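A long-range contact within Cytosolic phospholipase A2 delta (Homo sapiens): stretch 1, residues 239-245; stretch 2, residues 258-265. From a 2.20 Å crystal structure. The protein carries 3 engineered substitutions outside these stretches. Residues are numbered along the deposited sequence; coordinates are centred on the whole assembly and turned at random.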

ATOM      1  N   ASN B 239     -46.472  20.140  -5.319  1.00 92.65           N
ATOM      2  CA  ASN B 239     -46.082  19.978  -6.721  1.00 92.22           C
ATOM      3  C   ASN B 239     -44.568  20.007  -6.949  1.00 89.64           C
ATOM      4  O   ASN B 239     -43.873  20.897  -6.457  1.00 87.95           O
ATOM      5  CB  ASN B 239     -46.782  21.027  -7.605  1.00 93.18           C
ATOM      6  CG  ASN B 239     -47.839  20.409  -8.504  1.00 92.50           C
ATOM      7  OD1 ASN B 239     -49.034  20.579  -8.280  1.00 95.18           O
ATOM      8  ND2 ASN B 239     -47.398  19.666  -9.516  1.00 90.43           N
ATOM      9  N   SER B 240     -44.076  19.027  -7.709  1.00 85.28           N
ATOM     10  CA  SER B 240     -42.660  18.897  -8.032  1.00 81.11           C
ATOM     11  C   SER B 240     -42.453  19.085  -9.528  1.00 73.98           C
ATOM     12  O   SER B 240     -43.200  18.530 -10.333  1.00 74.91           O
ATOM     13  CB  SER B 240     -42.155  17.509  -7.622  1.00 82.02           C
ATOM     14  OG  SER B 240     -41.916  17.423  -6.224  1.00 84.52           O
ATOM     15  N   ALA B 241     -41.432  19.860  -9.891  1.00 64.75           N
ATOM     16  CA  ALA B 241     -41.146  20.163 -11.292  1.00 58.59           C
ATOM     17  C   ALA B 241     -40.577  18.959 -12.025  1.00 54.98           C
ATOM     18  O   ALA B 241     -39.960  18.086 -11.418  1.00 52.11           O
ATOM     19  CB  ALA B 241     -40.175  21.322 -11.399  1.00 56.58           C
ATOM     20  N   GLY B 242     -40.771  18.933 -13.339  1.00 50.62           N
ATOM     21  CA  GLY B 242     -40.288  17.843 -14.157  1.00 49.87           C
ATOM     22  C   GLY B 242     -38.775  17.846 -14.282  1.00 48.76           C
ATOM     23  O   GLY B 242     -38.136  18.896 -14.188  1.00 48.01           O
ATOM     24  N   TYR B 243     -38.204  16.666 -14.488  1.00 45.02           N
ATOM     25  CA  TYR B 243     -36.768  16.544 -14.702  1.00 47.72           C
ATOM     26  C   TYR B 243     -36.455  16.480 -16.187  1.00 48.91           C
ATOM     27  O   TYR B 243     -37.273  16.032 -16.993  1.00 48.88           O
ATOM     28  CB  TYR B 243     -36.203  15.312 -13.986  1.00 47.21           C
ATOM     29  CG  TYR B 243     -36.615  14.005 -14.621  1.00 44.64           C
ATOM     30  CD1 TYR B 243     -35.942  13.500 -15.730  1.00 45.52           C
ATOM     31  CD2 TYR B 243     -37.688  13.280 -14.120  1.00 45.37           C
ATOM     32  CE1 TYR B 243     -36.328  12.308 -16.323  1.00 45.34           C
ATOM     33  CE2 TYR B 243     -38.081  12.089 -14.703  1.00 45.44           C
ATOM     34  CZ  TYR B 243     -37.396  11.608 -15.803  1.00 45.75           C
ATOM     35  OH  TYR B 243     -37.782  10.429 -16.389  1.00 48.92           O
ATOM     36  N   LEU B 244     -35.266  16.943 -16.544  1.00 52.67           N
ATOM     37  CA  LEU B 244     -34.790  16.869 -17.909  1.00 56.10           C
ATOM     38  C   LEU B 244     -33.659  15.866 -18.007  1.00 56.54           C
ATOM     39  O   LEU B 244     -32.861  15.739 -17.083  1.00 55.08           O
ATOM     40  CB  LEU B 244     -34.328  18.242 -18.378  1.00 59.40           C
ATOM     41  CG  LEU B 244     -32.855  18.650 -18.454  1.00 64.54           C
ATOM     42  CD1 LEU B 244     -32.783  20.021 -19.101  1.00 66.01           C
ATOM     43  CD2 LEU B 244     -32.165  18.692 -17.097  1.00 67.11           C
ATOM     44  N   THR B 245     -33.590  15.168 -19.134  1.00 56.46           N
ATOM     45  CA  THR B 245     -32.516  14.210 -19.379  1.00 57.71           C
ATOM     46  C   THR B 245     -31.815  14.491 -20.694  1.00 57.80           C
ATOM     47  O   THR B 245     -32.462  14.779 -21.693  1.00 58.42           O
ATOM     48  CB  THR B 245     -32.981  12.741 -19.359  1.00 59.04           C
ATOM     49  OG1 THR B 245     -31.907  11.912 -19.819  1.00 61.03           O
ATOM     50  CG2 THR B 245     -34.185  12.490 -20.244  1.00 59.14           C
TER
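Stretch 2 (258-265) TMDVPAPN

How does the backbone of stretch 2 run against stretch 1? Both stretches are extended, with phi and psi in the beta region along most of their length, and Thr-258 starts within a strand that enters stretch 2 from earlier in the chain. The touching parts run antiparallel, their end-to-end directions 169° apart. The backbones come closest near Ala-241, whose CA lies 5.1 Å from CA of Pro-264, and draw apart toward the other end, where CA of Leu-244 is 6.6 Å from CA of Val-261.

What joins the two backbones, if no direct hydrogen bond crosses between them? A water does so, donating to both carbonyls: it lies 2.8 Å from O of Gly-242 and 2.6 Å from O of Pro-262. A proline nitrogen carries no hydrogen, so Pro-262 and Pro-264 cannot donate from the backbone as an ordinary strand residue would. The Pro-262 ring packs closely against stretch 1, its CG 3.1 Å from O of Gly-242.

Where does Ala-241 sit? Its CB points toward stretch 2 and meets both prolines, 4.2 Å from CG of Pro-262 and 4.3 Å from CD of Pro-264. The small methyl also approaches the backbone itself, with CB 3.3 Å from O of Pro-262. Ser-240 and Tyr-243 point away and take no part.

Which residue is most covered by the contact? Leu-244 is, with 89 Å² covered by stretch 2, the largest area of any residue in the two stretches. Its CD1 lies 3.3 Å from CB of Met-259, a close approach for two carbons. The nearest contact to the buried Val-261 is from CD2 of Leu-244 to CG2 of Val-261, 3.9 Å, with CD1 of Leu-244 only slightly farther from that CG2. Asp-260, between these two partners in sequence, points away, and Val-261 points sideways.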

ATOM      1  N   THR B 258     -27.912  23.533 -24.285  1.00 74.54           N
ATOM      2  CA  THR B 258     -28.509  24.467 -23.348  1.00 73.46           C
ATOM      3  C   THR B 258     -29.911  23.977 -23.089  1.00 74.50           C
ATOM      4  O   THR B 258     -30.655  23.673 -24.022  1.00 75.02           O
ATOM      5  CB  THR B 258     -28.619  25.891 -23.912  1.00 72.18           C
ATOM      6  OG1 THR B 258     -27.366  26.283 -24.468  1.00 72.33           O
ATOM      7  CG2 THR B 258     -29.030  26.879 -22.814  1.00 71.37           C
ATOM      8  N   MET B 259     -30.283  23.895 -21.824  1.00 79.88           N
ATOM      9  CA  MET B 259     -31.677  23.649 -21.501  1.00 83.45           C
ATOM     10  C   MET B 259     -32.092  24.351 -20.229  1.00 78.95           C
ATOM     11  O   MET B 259     -31.273  24.683 -19.362  1.00 76.87           O
ATOM     12  CB  MET B 259     -31.988  22.157 -21.421  1.00 91.58           C
ATOM     13  CG  MET B 259     -32.587  21.585 -22.700  1.00 98.10           C
ATOM     14  SD  MET B 259     -33.147  19.874 -22.550  1.00110.91           S
ATOM     15  CE  MET B 259     -33.402  19.430 -24.266  1.00106.17           C
ATOM     16  N   ASP B 260     -33.394  24.573 -20.150  1.00 75.77           N
ATOM     17  CA  ASP B 260     -33.985  25.280 -19.045  1.00 71.93           C
ATOM     18  C   ASP B 260     -34.649  24.261 -18.126  1.00 66.50           C
ATOM     19  O   ASP B 260     -35.597  23.591 -18.519  1.00 64.23           O
ATOM     20  CB  ASP B 260     -34.985  26.308 -19.572  1.00 72.69           C
ATOM     21  CG  ASP B 260     -34.332  27.350 -20.474  1.00 72.73           C
ATOM     22  OD1 ASP B 260     -34.951  27.728 -21.488  1.00 77.78           O
ATOM     23  OD2 ASP B 260     -33.198  27.784 -20.185  1.00 70.87           O
ATOM     24  N   VAL B 261     -34.124  24.140 -16.907  1.00 62.56           N
ATOM     25  CA  VAL B 261     -34.640  23.191 -15.929  1.00 58.37           C
ATOM     26  C   VAL B 261     -35.816  23.876 -15.257  1.00 54.65           C
ATOM     27  O   VAL B 261     -35.643  24.945 -14.679  1.00 54.93           O
ATOM     28  CB  VAL B 261     -33.580  22.823 -14.863  1.00 58.04           C
ATOM     29  CG1 VAL B 261     -34.114  21.771 -13.896  1.00 57.63           C
ATOM     30  CG2 VAL B 261     -32.317  22.311 -15.524  1.00 59.62           C
ATOM     31  N   PRO B 262     -37.009  23.269 -15.320  1.00 52.76           N
ATOM     32  CA  PRO B 262     -38.158  23.922 -14.712  1.00 52.88           C
ATOM     33  C   PRO B 262     -38.067  23.937 -13.193  1.00 55.55           C
ATOM     34  O   PRO B 262     -37.578  22.974 -12.593  1.00 53.07           O
ATOM     35  CB  PRO B 262     -39.327  23.051 -15.160  1.00 53.56           C
ATOM     36  CG  PRO B 262     -38.738  21.700 -15.315  1.00 52.06           C
ATOM     37  CD  PRO B 262     -37.349  21.931 -15.833  1.00 52.72           C
ATOM     38  N   ALA B 263     -38.524  25.033 -12.590  1.00 55.97           N
ATOM     39  CA  ALA B 263     -38.585  25.169 -11.140  1.00 58.86           C
ATOM     40  C   ALA B 263     -40.015  24.963 -10.677  1.00 61.58           C
ATOM     41  O   ALA B 263     -40.944  25.136 -11.466  1.00 63.13           O
ATOM     42  CB  ALA B 263     -38.108  26.550 -10.730  1.00 59.67           C
ATOM     43  N   PRO B 264     -40.202  24.585  -9.400  1.00 65.91           N
ATOM     44  CA  PRO B 264     -41.542  24.615  -8.822  1.00 69.64           C
ATOM     45  C   PRO B 264     -41.970  26.070  -8.604  1.00 72.79           C
ATOM     46  O   PRO B 264     -41.232  26.836  -7.976  1.00 73.76           O
ATOM     47  CB  PRO B 264     -41.371  23.915  -7.471  1.00 69.21           C
ATOM     48  CG  PRO B 264     -39.945  24.121  -7.119  1.00 68.62           C
ATOM     49  CD  PRO B 264     -39.181  24.206  -8.407  1.00 67.27           C
ATOM     50  N   ASN B 265     -43.127  26.458  -9.133  1.00 76.50           N
ATOM     51  CA  ASN B 265     -43.685  27.788  -8.876  1.00 80.11           C
ATOM     52  C   ASN B 265     -42.677  28.918  -9.161  1.00 81.04           C
ATOM     53  O   ASN B 265     -42.517  29.851  -8.363  1.00 82.54           O
ATOM     54  CB  ASN B 265     -44.147  27.861  -7.415  1.00 81.48           C
ATOM     55  CG  ASN B 265     -44.983  26.658  -7.015  1.00 84.16           C
ATOM     56  OD1 ASN B 265     -45.622  26.036  -7.863  1.00 84.45           O
ATOM     57  ND2 ASN B 265     -44.977  26.320  -5.724  1.00 86.46           N
TER
HETATM   58  O   HOH W   1     -36.934  20.442 -12.192  1.00 45.91           O